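Local atomic coordinates of afamin (Homo sapiens, PDB entry 6FAK), a protein that carries hydrophobic molecules in body fluids, binds vitamin E and keeps lipid-modified Wnt proteins soluble and active. Residues 72-77 against 102-107; 29-34 against 40-45. All coordinates share one frame; numbering follows the deposited sequence.

Contact 1 (72-77 against 102-107); sequences VLQEKI and LCFFYN. With NAG (2-acetamido-2-deoxy-beta-D-glucopyranose), chain B.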
# COMPACT_ATOMS: atom_id res chain seq x y z
N VAL A 72 -24.31 9.70 8.07
CA VAL A 72 -24.83 10.98 7.53
C VAL A 72 -24.50 11.15 6.05
O VAL A 72 -25.39 11.39 5.26
CB VAL A 72 -24.32 12.22 8.32
CG1 VAL A 72 -24.84 13.51 7.70
CG2 VAL A 72 -24.78 12.14 9.80
N LEU A 73 -23.22 11.00 5.70
CA LEU A 73 -22.75 11.12 4.31
C LEU A 73 -23.44 10.17 3.37
O LEU A 73 -23.88 10.55 2.28
CB LEU A 73 -21.26 10.83 4.26
CG LEU A 73 -20.61 10.95 2.86
CD1 LEU A 73 -20.02 12.35 2.73
CD2 LEU A 73 -19.58 9.83 2.70
N GLN A 74 -23.56 8.91 3.79
CA GLN A 74 -24.15 7.86 2.96
C GLN A 74 -25.66 8.08 2.80
O GLN A 74 -26.22 7.83 1.73
CB GLN A 74 -23.80 6.46 3.50
CG GLN A 74 -22.31 6.17 3.27
CD GLN A 74 -21.77 4.90 3.91
OE1 GLN A 74 -22.53 4.09 4.49
NE2 GLN A 74 -20.45 4.66 3.70
N GLU A 75 -26.32 8.59 3.85
CA GLU A 75 -27.72 9.00 3.72
C GLU A 75 -27.88 10.06 2.64
O GLU A 75 -28.76 9.94 1.78
CB GLU A 75 -28.25 9.51 5.06
CG GLU A 75 -29.67 10.03 4.99
CD GLU A 75 -30.71 8.92 4.87
OE1 GLU A 75 -30.37 7.70 5.02
OE2 GLU A 75 -31.91 9.29 4.65
N LYS A 76 -27.02 11.10 2.66
CA LYS A 76 -27.12 12.18 1.68
C LYS A 76 -26.81 11.74 0.26
O LYS A 76 -27.40 12.23 -0.69
CB LYS A 76 -26.18 13.33 2.03
CG LYS A 76 -26.46 14.03 3.36
CD LYS A 76 -27.92 14.42 3.53
CE LYS A 76 -28.18 15.26 4.78
NZ LYS A 76 -29.62 15.70 4.80
N ILE A 77 -25.84 10.86 0.09
CA ILE A 77 -25.55 10.29 -1.23
C ILE A 77 -26.75 9.48 -1.75
O ILE A 77 -27.16 9.63 -2.90
CB ILE A 77 -24.29 9.39 -1.17
CG1 ILE A 77 -23.04 10.25 -1.02
CG2 ILE A 77 -24.16 8.48 -2.39
CD1 ILE A 77 -21.81 9.45 -0.66
N LEU A 102 -21.11 -1.38 5.15
CA LEU A 102 -20.37 -2.50 4.65
C LEU A 102 -20.50 -2.59 3.12
O LEU A 102 -19.50 -2.72 2.43
CB LEU A 102 -20.86 -3.82 5.34
CG LEU A 102 -20.14 -5.12 4.95
CD1 LEU A 102 -18.67 -5.06 5.30
CD2 LEU A 102 -20.77 -6.33 5.65
N CYS A 103 -21.73 -2.46 2.63
CA CYS A 103 -21.98 -2.44 1.21
C CYS A 103 -21.19 -1.33 0.52
O CYS A 103 -20.60 -1.58 -0.53
CB CYS A 103 -23.49 -2.28 0.94
SG CYS A 103 -23.97 -2.47 -0.77
N PHE A 104 -21.15 -0.14 1.10
CA PHE A 104 -20.40 1.01 0.54
C PHE A 104 -18.88 0.72 0.45
O PHE A 104 -18.22 1.03 -0.55
CB PHE A 104 -20.69 2.30 1.30
CG PHE A 104 -21.77 3.13 0.68
CD1 PHE A 104 -21.54 3.78 -0.53
CD2 PHE A 104 -23.03 3.20 1.23
CE1 PHE A 104 -22.56 4.54 -1.12
CE2 PHE A 104 -24.05 3.96 0.65
CZ PHE A 104 -23.81 4.64 -0.52
N PHE A 105 -18.36 0.11 1.51
CA PHE A 105 -17.00 -0.36 1.54
C PHE A 105 -16.69 -1.38 0.44
O PHE A 105 -15.65 -1.27 -0.22
CB PHE A 105 -16.67 -0.92 2.93
CG PHE A 105 -15.36 -1.61 3.00
CD1 PHE A 105 -14.19 -0.89 3.07
CD2 PHE A 105 -15.29 -3.00 3.06
CE1 PHE A 105 -12.97 -1.55 3.15
CE2 PHE A 105 -14.06 -3.65 3.13
CZ PHE A 105 -12.92 -2.91 3.18
N TYR A 106 -17.56 -2.39 0.28
CA TYR A 106 -17.43 -3.35 -0.80
C TYR A 106 -17.59 -2.76 -2.20
O TYR A 106 -17.13 -3.39 -3.15
CB TYR A 106 -18.35 -4.57 -0.64
CG TYR A 106 -17.98 -5.48 0.51
CD1 TYR A 106 -16.67 -5.86 0.72
CD2 TYR A 106 -18.95 -6.00 1.37
CE1 TYR A 106 -16.33 -6.68 1.77
CE2 TYR A 106 -18.61 -6.84 2.43
CZ TYR A 106 -17.28 -7.16 2.62
OH TYR A 106 -16.88 -8.01 3.63
N ASN A 107 -18.23 -1.60 -2.33
CA ASN A 107 -18.41 -0.92 -3.60
C ASN A 107 -17.13 -0.31 -4.18
O ASN A 107 -17.07 -0.02 -5.38
CB ASN A 107 -19.46 0.19 -3.44
CG ASN A 107 -20.04 0.68 -4.79
OD1 ASN A 107 -20.52 -0.11 -5.53
ND2 ASN A 107 -19.99 2.00 -5.05
C1 NAG B . -13.03 -12.44 3.13
C2 NAG B . -14.53 -12.31 3.39
C3 NAG B . -14.79 -11.93 4.84
C4 NAG B . -14.09 -12.92 5.77
C5 NAG B . -12.61 -13.07 5.40
C6 NAG B . -11.94 -14.15 6.25
C7 NAG B . -16.31 -11.51 1.89
C8 NAG B . -17.06 -12.78 2.19
N2 NAG B . -15.12 -11.34 2.49
O3 NAG B . -16.20 -11.92 5.11
O4 NAG B . -14.22 -12.48 7.13
O5 NAG B . -12.48 -13.42 4.01
O6 NAG B . -12.55 -15.42 6.00
O7 NAG B . -16.78 -10.67 1.14

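Contact 2 (29-34 against 40-45); sequences AFAQYV and EEMEKL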
# COMPACT_ATOMS: atom_id res chain seq x y z
N ALA A 29 -14.52 11.69 0.32
CA ALA A 29 -15.42 10.55 0.68
C ALA A 29 -16.27 10.06 -0.53
O ALA A 29 -16.37 8.88 -0.80
CB ALA A 29 -16.34 10.96 1.82
N PHE A 30 -16.91 11.02 -1.19
CA PHE A 30 -17.82 10.75 -2.27
C PHE A 30 -17.08 10.11 -3.44
O PHE A 30 -17.50 9.05 -3.91
CB PHE A 30 -18.54 12.02 -2.71
CG PHE A 30 -19.74 11.80 -3.62
CD1 PHE A 30 -20.27 10.56 -3.91
CD2 PHE A 30 -20.35 12.90 -4.16
CE1 PHE A 30 -21.39 10.42 -4.72
CE2 PHE A 30 -21.45 12.80 -5.02
CZ PHE A 30 -22.00 11.54 -5.28
N ALA A 31 -15.93 10.68 -3.78
CA ALA A 31 -15.10 10.19 -4.90
C ALA A 31 -14.56 8.82 -4.66
O ALA A 31 -14.46 8.02 -5.60
CB ALA A 31 -13.98 11.18 -5.21
N GLN A 32 -14.20 8.50 -3.41
CA GLN A 32 -13.71 7.15 -3.09
C GLN A 32 -14.83 6.09 -3.09
O GLN A 32 -14.62 5.00 -3.58
CB GLN A 32 -12.97 7.11 -1.73
CG GLN A 32 -11.71 7.96 -1.72
CD GLN A 32 -10.91 7.77 -0.45
OE1 GLN A 32 -11.48 7.81 0.66
NE2 GLN A 32 -9.57 7.63 -0.60
N TYR A 33 -15.97 6.41 -2.48
CA TYR A 33 -17.09 5.51 -2.45
C TYR A 33 -17.76 5.28 -3.81
O TYR A 33 -18.21 4.16 -4.11
CB TYR A 33 -18.12 5.97 -1.40
CG TYR A 33 -17.73 5.57 0.03
CD1 TYR A 33 -17.47 4.23 0.36
CD2 TYR A 33 -17.69 6.49 1.04
CE1 TYR A 33 -17.16 3.86 1.66
CE2 TYR A 33 -17.37 6.13 2.35
CZ TYR A 33 -17.12 4.83 2.64
OH TYR A 33 -16.82 4.47 3.94
N VAL A 34 -17.85 6.33 -4.62
CA VAL A 34 -18.61 6.30 -5.89
C VAL A 34 -17.67 6.88 -6.94
O VAL A 34 -17.69 8.09 -7.27
CB VAL A 34 -19.95 7.09 -5.80
CG1 VAL A 34 -20.78 6.82 -7.05
CG2 VAL A 34 -20.77 6.71 -4.58
N GLU A 40 -19.74 17.45 -11.21
CA GLU A 40 -21.01 18.14 -10.94
C GLU A 40 -21.76 17.50 -9.79
O GLU A 40 -22.35 18.19 -8.94
CB GLU A 40 -21.90 18.17 -12.18
CG GLU A 40 -21.38 19.09 -13.27
CD GLU A 40 -22.32 19.24 -14.46
OE1 GLU A 40 -22.08 20.15 -15.29
OE2 GLU A 40 -23.30 18.46 -14.59
N GLU A 41 -21.77 16.16 -9.77
CA GLU A 41 -22.40 15.42 -8.68
C GLU A 41 -21.72 15.73 -7.33
O GLU A 41 -22.41 15.91 -6.33
CB GLU A 41 -22.50 13.92 -9.02
CG GLU A 41 -23.45 13.64 -10.21
CD GLU A 41 -23.34 12.24 -10.85
OE1 GLU A 41 -22.35 11.50 -10.67
OE2 GLU A 41 -24.30 11.85 -11.56
N MET A 42 -20.40 15.86 -7.31
CA MET A 42 -19.67 16.19 -6.09
C MET A 42 -20.19 17.49 -5.44
O MET A 42 -20.44 17.53 -4.24
CB MET A 42 -18.15 16.35 -6.36
CG MET A 42 -17.39 15.16 -6.88
SD MET A 42 -17.15 13.93 -5.60
CE MET A 42 -17.80 12.48 -6.39
N GLU A 43 -20.35 18.52 -6.26
CA GLU A 43 -20.82 19.85 -5.86
C GLU A 43 -22.16 19.82 -5.13
O GLU A 43 -22.34 20.50 -4.11
CB GLU A 43 -20.89 20.78 -7.09
CG GLU A 43 -19.54 21.13 -7.75
CD GLU A 43 -19.68 21.91 -9.06
OE1 GLU A 43 -20.55 21.58 -9.91
OE2 GLU A 43 -18.89 22.86 -9.26
N LYS A 44 -23.09 18.99 -5.61
CA LYS A 44 -24.37 18.84 -4.97
C LYS A 44 -24.27 18.22 -3.58
O LYS A 44 -24.96 18.68 -2.66
CB LYS A 44 -25.30 18.02 -5.84
CG LYS A 44 -25.62 18.67 -7.19
CD LYS A 44 -26.86 18.06 -7.84
CE LYS A 44 -26.57 16.71 -8.48
NZ LYS A 44 -25.89 16.85 -9.81
N LEU A 45 -23.42 17.20 -3.40
CA LEU A 45 -23.17 16.67 -2.04
C LEU A 45 -22.49 17.72 -1.13
O LEU A 45 -22.83 17.83 0.06
CB LEU A 45 -22.37 15.38 -2.04
CG LEU A 45 -22.18 14.66 -0.67
CD1 LEU A 45 -23.48 14.24 -0.01
CD2 LEU A 45 -21.30 13.43 -0.84

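Contact 1 (72-77 against 102-107)
Gln-74 lies along the ring of Phe-104, its aliphatic part over one face and its amide reaching past the ring toward the backbone from which the phenylalanine grows. The methylene does the CH-pi work: CG of Gln-74 sits 4.0 Å from the centroid of the Phe-104 ring, 24° off the normal and shifted to the rim. Beyond it the two side chains run past each other in opposite directions, with the amide plane 28° from that of the ring. NE2 of Gln-74 ends 3.4 Å from CB of Phe-104, while OE1 of Gln-74 comes equally near CD2 of Phe-104 at 3.4 Å. No hydrogen bond spans the two segments, although an amide is pressed on a ring. With CG anti to the carbonyl carbon (chi1 -70°) and the chain extended beyond it, Gln-74 lies along the aromatic. The pairing joins helices 69-78 and 97-106 of the first albumin domain beside the paired disulfides characteristic of the albumin family: Cys-103 is bonded to Cys-92, and the neighbouring Cys-93 to Cys-78. Ile-77, nearly one turn further on, adds a looser apolar touch from CG2 to CZ of Phe-104 at 4.3 Å. Were Gln-74 an alanine, the covered face of Phe-104 would probably lose its methylene and amide neighbours, and a gap would open between the helices. A salt bridge from Glu-75 to Arg-100 also links the two helices. On the far side, Tyr-106 lies near the glycan of Asn-467, its OH 3.6 Å from O7 of the N-acetylglucosamine.

Contact 2 (29-34 against 40-45)
The short helical segments 29-33 and 40-45 cross steeply, their N-to-C directions 132° apart and their axes 10.5 Å distant at closest approach, with the CA atoms of Phe-30 and Met-42 only 6.9 Å apart. Between them lies the ring of Phe-30, whose CG is anti to the backbone N (chi1 -167°), which sends the ring across to the second helix. Met-42 bends at chi2 and chi3, and this fold brings its methyl back over one face: CE of Met-42 stands 3.7 Å from the centroid of the Phe-30 ring, 27° off the normal. The sulfur takes an oblique place beside the ring, making a Met-aromatic contact. Leu-45 approaches from the other side of the ring plane, its CD2 3.5 Å from CD2 of Phe-30. At the rim, and in the plane, the carbonyl O of Glu-41 is 3.5 Å from CE2 of Phe-30. CE of Met-42 also reaches CB of Ala-31, at 4.2 Å. The contact joins two consecutive helices, 22-33 and 39-58, of the first albumin domain, packed by side chains rather than tied by backbone bonds. The carboxylate of Glu-41 is engaged outside the contact, with Lys-86 in a salt bridge and with His-87 and Thr-38 N through its other oxygen, so its charge has partners of its own. With no hydrogen bond across it, the join probably rests on dispersion and CH-pi attraction, and the carbonyl O of Glu-41 at the rim is likely to be favoured by the weakly positive C-H edge of the ring.

From the N terminus, helix 22-33 ends before Val-34 and a short loop leads into helix 39-58; contact 2 closes that loop, with five residues between its segments. The chain then enters helix 69-78 and, after 24 residues that include short helices, returns in helix 97-106, where contact 1 closes a longer loop. The two follow in series, neither nested nor crossing, yet the centres of contact 1 and contact 2 are about 11 Å apart. Helix 69-78 meets both earlier helices: Leu-45 CD1 lies 3.5 Å from Lys-76 CB, and Gln-74 packs on Tyr-33. Asn-107 ND2 is probably hydrogen-bonded to Tyr-33 O at 3.0 Å, linking the C-terminal ends of 102-107 and 29-34, and together these contacts gather four helices of the first albumin domain.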